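Local coordinates for MAR1 Ribonuclease (Caenorhabditis elegans, PDB 2B34), which acts as a ribonuclease and is a hydrolase of the isochorismatase family, at the interface of chains A and B. Residues are numbered along the deposited sequence; one frame, centred on the assembly and turned at random. Chains: chain A/B, MAR1 Ribonuclease.

The interface of chains A and B. Residues chain A 156-159; chain B 120, 146, 150, 153.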
loop_
_atom_site.group_PDB
_atom_site.type_symbol
_atom_site.label_atom_id
_atom_site.label_comp_id
_atom_site.label_asym_id
_atom_site.label_seq_id
_atom_site.Cartn_x
_atom_site.Cartn_y
_atom_site.Cartn_z
ATOM N N ALA A 156 3.637 12.380 1.641
ATOM C CA ALA A 156 4.519 12.346 2.804
ATOM C C ALA A 156 5.317 11.055 2.804
ATOM O O ALA A 156 4.822 10.018 2.379
ATOM C CB ALA A 156 3.721 12.466 4.085
ATOM N N ILE A 157 6.552 11.122 3.282
ATOM C CA ILE A 157 7.395 9.935 3.351
ATOM C C ILE A 157 7.219 9.271 4.714
ATOM O O ILE A 157 7.353 9.916 5.758
ATOM C CB ILE A 157 8.883 10.266 3.055
ATOM C CG1 ILE A 157 9.021 10.882 1.655
ATOM C CG2 ILE A 157 9.758 9.009 3.177
ATOM C CD1 ILE A 157 10.409 11.422 1.340
ATOM N N LEU A 158 6.900 7.980 4.686
ATOM C CA LEU A 158 6.751 7.187 5.894
ATOM C C LEU A 158 8.078 6.525 6.228
ATOM O O LEU A 158 8.447 5.505 5.646
ATOM C CB LEU A 158 5.637 6.145 5.732
ATOM C CG LEU A 158 4.243 6.637 5.320
ATOM C CD1 LEU A 158 3.316 5.450 5.059
ATOM C CD2 LEU A 158 3.641 7.586 6.359
ATOM N N THR A 159 8.792 7.126 7.171
ATOM C CA THR A 159 10.135 6.697 7.520
ATOM C C THR A 159 10.206 6.232 8.971
ATOM O O THR A 159 9.224 6.320 9.701
ATOM C CB THR A 159 11.177 7.815 7.234
ATOM O OG1 THR A 159 12.499 7.308 7.461
ATOM C CG2 THR A 159 10.937 9.042 8.107
ATOM N N TYR B 120 17.718 5.855 -3.618
ATOM C CA TYR B 120 17.497 7.281 -3.883
ATOM C C TYR B 120 18.504 7.853 -4.884
ATOM O O TYR B 120 18.123 8.545 -5.830
ATOM C CB TYR B 120 17.534 8.100 -2.590
ATOM C CG TYR B 120 16.322 7.959 -1.683
ATOM C CD1 TYR B 120 15.082 7.553 -2.185
ATOM C CD2 TYR B 120 16.411 8.274 -0.327
ATOM C CE1 TYR B 120 13.971 7.439 -1.353
ATOM C CE2 TYR B 120 15.307 8.160 0.517
ATOM C CZ TYR B 120 14.091 7.747 -0.003
ATOM O OH TYR B 120 12.991 7.639 0.817
ATOM N N PHE B 146 9.233 -0.449 6.425
ATOM C CA PHE B 146 9.020 0.915 5.932
ATOM C C PHE B 146 10.087 1.384 4.944
ATOM O O PHE B 146 9.859 2.327 4.178
ATOM C CB PHE B 146 8.834 1.896 7.094
ATOM C CG PHE B 146 7.470 1.812 7.722
ATOM C CD1 PHE B 146 6.411 2.554 7.210
ATOM C CD2 PHE B 146 7.235 0.956 8.797
ATOM C CE1 PHE B 146 5.135 2.467 7.777
ATOM C CE2 PHE B 146 5.963 0.856 9.365
ATOM C CZ PHE B 146 4.915 1.616 8.854
ATOM N N GLN B 150 9.145 3.277 1.608
ATOM C CA GLN B 150 9.893 4.459 1.159
ATOM C C GLN B 150 10.431 4.288 -0.258
ATOM O O GLN B 150 10.318 5.190 -1.086
ATOM C CB GLN B 150 11.053 4.750 2.109
ATOM C CG GLN B 150 10.643 5.452 3.379
ATOM C CD GLN B 150 11.688 5.344 4.463
ATOM O OE1 GLN B 150 12.445 6.281 4.704
ATOM N NE2 GLN B 150 11.742 4.189 5.123
ATOM N N GLN B 153 7.585 4.447 -2.636
ATOM C CA GLN B 153 7.165 5.855 -2.761
ATOM C C GLN B 153 8.015 6.657 -3.754
ATOM O O GLN B 153 7.490 7.476 -4.512
ATOM C CB GLN B 153 7.172 6.549 -1.389
ATOM C CG GLN B 153 5.972 6.227 -0.491
ATOM C CD GLN B 153 5.959 7.042 0.802
ATOM O OE1 GLN B 153 6.523 6.634 1.832
ATOM N NE2 GLN B 153 5.294 8.194 0.759
#
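B:Gln153 reads the backbone of chain A with both ends of its carboxamide, spanning the start of the short strand A:157-159. B:Gln153 NE2 gives a hydrogen bond to the carbonyl O of A:Ala156 at 2.5 Å, with that oxygen lying in the plane of the amide. B:Gln153 OE1 takes the backbone N-H of A:Leu158, 3.2 Å from its N, nearly straight (177° at the hydrogen) and in the carbonyl plane on a lone pair. The two bonds fix how the amide is turned; the chain of B:Gln153, extended beyond CG, carries it out from helix B:141-154.

One turn earlier on that helix, B:Gln150 makes its hydrogen bond across the contact to a side chain. The hydroxyl OG1 of A:Thr159 donates to OE1 of B:Gln150 at 2.9 Å, coming from above the carbonyl plane. That hydroxyl points away from its own backbone N (chi1 -174°), which brings it to the glutamine. Behind, NE2 of B:Gln150 bonds the carbonyl O of B:Phe146 within the helix at 2.8 Å, a tie that likely helps decide which end of the amide faces the threonine. An alanine in place of B:Gln150 would probably leave the A:Thr159 hydroxyl without this acceptor and take away the CG methylene that packs on CG2 of A:Ile157.

Apolar packing fills in around these bonds. CG2 of A:Ile157 lies 3.7 Å from CG of B:Gln150, the side chains crossing at about a right angle, while CB of A:Leu158 rests 4.0 Å from CD1 on the B:Phe146 ring.

This strand-against-helix patch joins two copies of the protein in the deposited tetramer; the glutamine's grip on the strand backbone and the threonine-glutamine pair may together set their register, though the structure alone does not show that this assembly forms in solution.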